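Local coordinates for spore coat polysaccharide biosynthesis protein SpsE (Bacillus subtilis, PDB 1VLI) that probably condenses phosphoenolpyruvate with an amino-sugar precursor, as N-acylneuraminate-9-phosphate synthases do, on the route to the spore coat polysaccharide, at residues L338-Q342 and K343-L347; G308-R311 and N312-Y315; L49-A52 and A53-G57. One frame throughout, in Å; residues are numbered along the deposited sequence.

Interaction 1 (L338-Q342 and K343-L347); sequences LRPGQ and KPQGL
Lys-343 meets Pro-340 through both its backbone and its side chain, and both bonds end on the same oxygen. The backbone bond, Lys-343 N to Pro-340 O at 3.1 Å, closes a type II' beta turn from Pro-340 to Lys-343. Gly-341 takes the positive phi of 59° that this turn needs at its second position. The ammonium supplies the other bond, with Lys-343 NZ 2.7 Å from Pro-340 O. The two donors approach from opposite faces of the carbonyl plane. Bends at chi3 (-75°) and chi4 (-59°) fold the lysine chain back over the turn. A further hydrogen bond is local to the glutamine: Gly-346 N gives one of 2.7 Å to Gln-345 OE1, in the carbonyl plane.

Lys-343 also makes a cation-pi contact with Phe-319. With an alanine here, the Pro-340 carbonyl would probably keep the turn bond alone and Phe-319 would lose its cation.

The van der Waals contact is that of Gln-345 with the proline. Its amide end crosses the ring, with Gln-345 NE2 3.7 Å from Pro-340 CG.

The chemistry implies that one carbonyl is gripped by two donors, while the glutamine oxygen is tied to its own backbone.

Interaction 2 (G308-R311 and N312-Y315); sequences GEIR and NFAY
Residues 308-315 form the short helix 310-313 with its entry and exit, just ahead of strand 317-320. Glu-309 is the N-cap residue. Its carbonyl accepts Asn-312 N at 3.2 Å, from well above the carbonyl plane, and a weak bond from Phe-313 N. At the other end Ile-310 O takes two donors, Ala-314 N and Tyr-315 N, the latter at 3.1 Å. Ala-314 is the first residue to leave helical angles.

The Tyr-315 ring lies against the backbone and CB of Arg-311. Arg-311 CA sits over the centre of the tyrosine ring, 3.5 Å from its centroid and 14° off the ring normal, which makes a CH-pi contact. Arg-311 CB lies towards one side of the ring, 3.3 Å from Tyr-315 CE2. The polar ends of both side chains are engaged outside the helix: the guanidinium forms a salt bridge with Asp-172, and the tyrosine hydroxyl bonds to Ala-166 O.

The second cluster is built around Ile-310. Its CG2 branch meets the Phe-313 ring obliquely, with Ile-310 CG2 3.5 Å from Phe-313 CZ. Ile-310 CB also packs against Ala-314 CB at 3.8 Å. Phe-313 has chi1 at 84°, which brings the ring back along the helix towards its start. There Gly-308 O lies in the plane of the ring, at its edge, 3.2 Å from Phe-313 CE2. Glu-309 and Asn-312 cross near the N-cap, their carboxylate and amide planes 78° apart.

The arrangement is that of a short one-turn helix, with Glu-309 at the N-cap position and the Ile-310 carbonyl shared by two donors at its exit. It leads into strand 317-320.

Interaction 3 (L49-A52 and A53-G57); sequences LIDA and AAEAG
Leu-49 to Ala-52 accept regular alpha-helical i to i+4 bonds from Ala-53 to Ala-56, the straightest being Ala-53 N to Leu-49 O at 3.0 Å and 168°. The next two, Ala-54 N to Ile-50 O and Glu-55 N to Asp-51 O, are almost as straight. The last, Ala-56 N to Ala-52 O at 2.9 Å, bends to 153°, with its donor tilted from the carbonyl plane. Gly-57 then ends the helix in a Schellman motif. It has a positive phi of 81°, and Gly-57 N bonds to Ala-54 O at 2.9 Å.

Asp-51 and Glu-55 lie one turn apart. The bend of the glutamate at chi2 lays its carboxylate back against the turn before it, with Glu-55 CD 3.3 Å from Asp-51 O. Its OE2 comes 3.7 Å from Asp-51 CB. The two acids stay apart, Asp-51 OD1 being 4.6 Å from Glu-55 OE2. Like charges at this distance probably disfavour each other, and Asp-51 OD1 is hydrogen-bonded to Tyr-109 OH. The alanines keep close to the backbone: Ala-56 CB is 3.2 Å from Ala-52 O.

The helix is the crossover of the beta-alpha-beta unit made by strand 30-36, helix 43-56 and strand 60-63 in the TIM-barrel domain. Ile-50 packs on Leu-106, Tyr-109 and Cys-110 of helix 103-112. Ala-52 and Ala-56 meet helix 266-285 at Pro-266, Leu-269 and Lys-270, so the helix lies between two others of the barrel's outer layer.

Interactions 1 and 2 belong together, with centres 10 Å apart. The amide of Gln-345 probably bonds to the helix exit, Gln-345 NE2 being 2.7 Å from Tyr-315 O. The ring of Pro-340 packs on the same exit, with Pro-340 CG 3.1 Å from Phe-313 O. Interaction 3 is remote. Its centre is 38 Å from that of interaction 1 and 35 Å from that of interaction 2, across the centre of the chain. The zinc ion, bound by His-226 and His-248, gives a common reference. The side chains of Arg-339, Ile-310 and Leu-49 come within about 11, 12 and 14 Å of it, respectively.

Interaction 1 (L338-Q342 and K343-L347)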
loop_
_atom_site.group_PDB
_atom_site.type_symbol
_atom_site.label_atom_id
_atom_site.label_comp_id
_atom_site.label_asym_id
_atom_site.label_seq_id
_atom_site.Cartn_x
_atom_site.Cartn_y
_atom_site.Cartn_z
ATOM N N LEU A 338 14.552 -1.316 -6.448
ATOM C CA LEU A 338 14.591 -0.221 -5.459
ATOM C C LEU A 338 13.828 1.008 -5.959
ATOM O O LEU A 338 13.525 1.106 -7.132
ATOM C CB LEU A 338 16.043 0.140 -5.115
ATOM C CG LEU A 338 16.845 -0.977 -4.441
ATOM C CD1 LEU A 338 18.324 -0.761 -4.627
ATOM C CD2 LEU A 338 16.503 -1.113 -2.970
ATOM N N ARG A 339 13.474 1.917 -5.059
ATOM C CA ARG A 339 12.883 3.180 -5.446
ATOM C C ARG A 339 14.030 4.109 -5.853
ATOM O O ARG A 339 15.100 4.110 -5.214
ATOM C CB ARG A 339 12.125 3.799 -4.284
ATOM C CG ARG A 339 10.876 3.072 -3.843
ATOM C CD ARG A 339 10.189 3.817 -2.736
ATOM N NE ARG A 339 9.063 3.084 -2.193
ATOM C CZ ARG A 339 8.062 3.649 -1.536
ATOM N NH1 ARG A 339 8.047 4.960 -1.334
ATOM N NH2 ARG A 339 7.062 2.907 -1.105
ATOM N N PRO A 340 13.826 4.882 -6.919
ATOM C CA PRO A 340 14.888 5.728 -7.463
ATOM C C PRO A 340 15.351 6.862 -6.546
ATOM O O PRO A 340 16.504 7.282 -6.640
ATOM C CB PRO A 340 14.272 6.293 -8.760
ATOM C CG PRO A 340 12.857 6.144 -8.628
ATOM C CD PRO A 340 12.590 4.975 -7.706
ATOM N N GLY A 341 14.465 7.354 -5.681
ATOM C CA GLY A 341 14.716 8.589 -4.948
ATOM C C GLY A 341 14.940 9.712 -5.941
ATOM O O GLY A 341 14.082 9.989 -6.792
ATOM N N GLN A 342 16.112 10.333 -5.868
ATOM C CA GLN A 342 16.419 11.461 -6.757
ATOM C C GLN A 342 17.049 11.039 -8.105
ATOM O O GLN A 342 17.179 11.843 -9.029
ATOM C CB GLN A 342 17.302 12.481 -6.014
ATOM C CG GLN A 342 16.552 13.280 -4.936
ATOM C CD GLN A 342 15.443 14.160 -5.527
ATOM O OE1 GLN A 342 14.249 13.859 -5.379
ATOM N NE2 GLN A 342 15.838 15.235 -6.216
ATOM N N LYS A 343 17.417 9.765 -8.200
ATOM C CA LYS A 343 18.197 9.231 -9.309
ATOM C C LYS A 343 17.293 8.950 -10.509
ATOM O O LYS A 343 16.087 8.769 -10.327
ATOM C CB LYS A 343 18.920 7.967 -8.832
ATOM C CG LYS A 343 19.575 8.167 -7.462
ATOM C CD LYS A 343 20.403 6.978 -6.988
ATOM C CE LYS A 343 19.531 5.827 -6.511
ATOM N NZ LYS A 343 18.615 6.182 -5.385
ATOM N N PRO A 344 17.839 8.981 -11.734
ATOM C CA PRO A 344 17.079 8.550 -12.930
ATOM C C PRO A 344 16.653 7.063 -12.856
ATOM O O PRO A 344 17.335 6.251 -12.241
ATOM C CB PRO A 344 18.059 8.807 -14.081
ATOM C CG PRO A 344 19.009 9.810 -13.539
ATOM C CD PRO A 344 19.186 9.467 -12.091
ATOM N N GLN A 345 15.515 6.735 -13.458
ATOM C CA GLN A 345 14.817 5.452 -13.227
ATOM C C GLN A 345 15.615 4.259 -13.794
ATOM O O GLN A 345 16.357 4.424 -14.782
ATOM C CB GLN A 345 13.377 5.537 -13.781
ATOM C CG GLN A 345 12.468 4.339 -13.528
ATOM C CD GLN A 345 12.417 3.958 -12.053
ATOM O OE1 GLN A 345 13.399 3.456 -11.519
ATOM N NE2 GLN A 345 11.284 4.224 -11.391
ATOM N N GLY A 346 15.516 3.092 -13.149
ATOM C CA GLY A 346 16.182 1.878 -13.641
ATOM C C GLY A 346 15.211 1.116 -14.534
ATOM O O GLY A 346 14.045 1.491 -14.620
ATOM N N LEU A 347 15.672 0.065 -15.220
ATOM C CA LEU A 347 14.767 -0.824 -15.985
ATOM C C LEU A 347 13.567 -1.290 -15.177
ATOM O O LEU A 347 13.693 -1.516 -13.983
ATOM C CB LEU A 347 15.493 -2.089 -16.427
ATOM C CG LEU A 347 16.091 -2.198 -17.807
ATOM C CD1 LEU A 347 15.857 -3.634 -18.246
ATOM C CD2 LEU A 347 15.486 -1.151 -18.790
#

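Interaction 2 (G308-R311 and N312-Y315)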
loop_
_atom_site.group_PDB
_atom_site.type_symbol
_atom_site.label_atom_id
_atom_site.label_comp_id
_atom_site.label_asym_id
_atom_site.label_seq_id
_atom_site.Cartn_x
_atom_site.Cartn_y
_atom_site.Cartn_z
ATOM N N GLY A 308 1.798 14.120 -10.521
ATOM C CA GLY A 308 2.680 14.418 -11.659
ATOM C C GLY A 308 3.688 13.352 -12.071
ATOM O O GLY A 308 4.876 13.460 -11.740
ATOM N N GLU A 309 3.212 12.351 -12.822
ATOM C CA GLU A 309 4.001 11.190 -13.334
ATOM C C GLU A 309 4.994 10.543 -12.344
ATOM O O GLU A 309 6.201 10.415 -12.616
ATOM C CB GLU A 309 4.645 11.484 -14.700
ATOM C CG GLU A 309 5.758 12.518 -14.676
ATOM C CD GLU A 309 6.248 12.871 -16.060
ATOM O OE1 GLU A 309 5.398 13.154 -16.940
ATOM O OE2 GLU A 309 7.483 12.874 -16.262
ATOM N N ILE A 310 4.447 10.128 -11.200
ATOM C CA ILE A 310 5.201 9.416 -10.178
ATOM C C ILE A 310 5.509 7.991 -10.635
ATOM O O ILE A 310 6.438 7.345 -10.141
ATOM C CB ILE A 310 4.439 9.424 -8.828
ATOM C CG1 ILE A 310 2.941 9.183 -9.035
ATOM C CG2 ILE A 310 4.674 10.744 -8.081
ATOM C CD1 ILE A 310 2.195 8.851 -7.738
ATOM N N ARG A 311 4.726 7.516 -11.597
ATOM C CA ARG A 311 4.980 6.225 -12.231
ATOM C C ARG A 311 6.323 6.161 -12.975
ATOM O O ARG A 311 6.885 5.080 -13.166
ATOM C CB ARG A 311 3.796 5.796 -13.122
ATOM C CG ARG A 311 3.325 6.799 -14.169
ATOM C CD ARG A 311 2.134 6.304 -14.978
ATOM N NE ARG A 311 2.261 4.891 -15.357
ATOM C CZ ARG A 311 2.923 4.446 -16.425
ATOM N NH1 ARG A 311 3.534 5.293 -17.251
ATOM N NH2 ARG A 311 2.970 3.145 -16.677
ATOM N N ASN A 312 6.833 7.325 -13.366
ATOM C CA ASN A 312 8.142 7.430 -14.011
ATOM C C ASN A 312 9.296 7.648 -13.021
ATOM O O ASN A 312 10.326 6.989 -13.127
ATOM C CB ASN A 312 8.146 8.536 -15.097
ATOM C CG ASN A 312 7.193 8.236 -16.280
ATOM O OD1 ASN A 312 6.384 9.089 -16.679
ATOM N ND2 ASN A 312 7.298 7.033 -16.842
ATOM N N PHE A 313 9.108 8.566 -12.068
ATOM C CA PHE A 313 10.159 8.957 -11.114
ATOM C C PHE A 313 10.034 8.379 -9.687
ATOM O O PHE A 313 10.958 8.561 -8.885
ATOM C CB PHE A 313 10.345 10.500 -11.072
ATOM C CG PHE A 313 9.371 11.244 -10.149
ATOM C CD1 PHE A 313 9.637 11.386 -8.774
ATOM C CD2 PHE A 313 8.209 11.841 -10.662
ATOM C CE1 PHE A 313 8.739 12.076 -7.916
ATOM C CE2 PHE A 313 7.309 12.540 -9.813
ATOM C CZ PHE A 313 7.579 12.655 -8.439
ATOM N N ALA A 314 8.920 7.700 -9.364
ATOM C CA ALA A 314 8.702 7.207 -7.989
ATOM C C ALA A 314 8.432 5.701 -7.784
ATOM O O ALA A 314 8.717 5.182 -6.685
ATOM C CB ALA A 314 7.643 8.050 -7.257
ATOM N N TYR A 315 7.901 5.010 -8.805
ATOM C CA TYR A 315 7.819 3.542 -8.779
ATOM C C TYR A 315 9.205 2.922 -8.752
ATOM O O TYR A 315 10.197 3.618 -8.964
ATOM C CB TYR A 315 7.093 3.007 -9.989
ATOM C CG TYR A 315 5.639 3.317 -9.994
ATOM C CD1 TYR A 315 5.040 3.963 -8.902
ATOM C CD2 TYR A 315 4.835 2.951 -11.076
ATOM C CE1 TYR A 315 3.669 4.266 -8.900
ATOM C CE2 TYR A 315 3.439 3.252 -11.075
ATOM C CZ TYR A 315 2.887 3.911 -9.991
ATOM O OH TYR A 315 1.555 4.196 -9.956
#

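Interaction 3 (L49-A52 and A53-G57)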
loop_
_atom_site.group_PDB
_atom_site.type_symbol
_atom_site.label_atom_id
_atom_site.label_comp_id
_atom_site.label_asym_id
_atom_site.label_seq_id
_atom_site.Cartn_x
_atom_site.Cartn_y
_atom_site.Cartn_z
ATOM N N LEU A 49 -4.226 4.487 20.349
ATOM C CA LEU A 49 -4.675 4.544 18.945
ATOM C C LEU A 49 -5.557 3.342 18.638
ATOM O O LEU A 49 -6.677 3.500 18.187
ATOM C CB LEU A 49 -3.492 4.650 17.996
ATOM C CG LEU A 49 -2.861 6.045 17.928
ATOM C CD1 LEU A 49 -1.397 5.920 17.523
ATOM C CD2 LEU A 49 -3.626 6.974 16.967
ATOM N N ILE A 50 -5.064 2.152 18.962
ATOM C CA ILE A 50 -5.881 0.933 18.992
ATOM C C ILE A 50 -7.232 1.165 19.635
ATOM O O ILE A 50 -8.232 0.842 19.009
ATOM C CB ILE A 50 -5.103 -0.257 19.661
ATOM C CG1 ILE A 50 -3.837 -0.530 18.834
ATOM C CG2 ILE A 50 -5.962 -1.522 19.719
ATOM C CD1 ILE A 50 -3.065 -1.759 19.173
ATOM N N ASP A 51 -7.273 1.756 20.839
ATOM C CA ASP A 51 -8.542 2.071 21.534
ATOM C C ASP A 51 -9.462 2.913 20.692
ATOM O O ASP A 51 -10.653 2.616 20.576
ATOM C CB ASP A 51 -8.319 2.854 22.835
ATOM C CG ASP A 51 -7.759 1.997 23.973
ATOM O OD1 ASP A 51 -8.130 0.807 24.103
ATOM O OD2 ASP A 51 -6.957 2.458 24.814
ATOM N N ALA A 52 -8.910 3.991 20.141
ATOM C CA ALA A 52 -9.681 4.942 19.340
ATOM C C ALA A 52 -10.315 4.277 18.113
ATOM O O ALA A 52 -11.490 4.513 17.809
ATOM C CB ALA A 52 -8.802 6.109 18.924
ATOM N N ALA A 53 -9.534 3.430 17.440
ATOM C CA ALA A 53 -9.993 2.652 16.290
ATOM C C ALA A 53 -11.149 1.723 16.655
ATOM O O ALA A 53 -12.147 1.649 15.927
ATOM C CB ALA A 53 -8.845 1.845 15.719
ATOM N N ALA A 54 -10.983 1.009 17.771
ATOM C CA ALA A 54 -11.985 0.108 18.304
ATOM C C ALA A 54 -13.259 0.836 18.675
ATOM O O ALA A 54 -14.346 0.402 18.296
ATOM C CB ALA A 54 -11.414 -0.644 19.566
ATOM N N GLU A 55 -13.139 1.918 19.451
ATOM C CA GLU A 55 -14.310 2.674 19.943
ATOM C C GLU A 55 -15.051 3.268 18.737
ATOM O O GLU A 55 -16.287 3.339 18.718
ATOM C CB GLU A 55 -13.899 3.778 20.934
ATOM C CG GLU A 55 -13.424 3.272 22.301
ATOM C CD GLU A 55 -12.355 4.162 22.975
ATOM O OE1 GLU A 55 -12.169 5.328 22.522
ATOM O OE2 GLU A 55 -11.691 3.693 23.956
ATOM N N ALA A 56 -14.288 3.673 17.723
ATOM C CA ALA A 56 -14.874 4.149 16.465
ATOM C C ALA A 56 -15.626 3.077 15.641
ATOM O O ALA A 56 -16.421 3.417 14.756
ATOM C CB ALA A 56 -13.816 4.816 15.626
ATOM N N GLY A 57 -15.357 1.796 15.912
ATOM C CA GLY A 57 -15.986 0.697 15.161
ATOM C C GLY A 57 -15.314 0.401 13.809
ATOM O O GLY A 57 -15.958 -0.077 12.871
#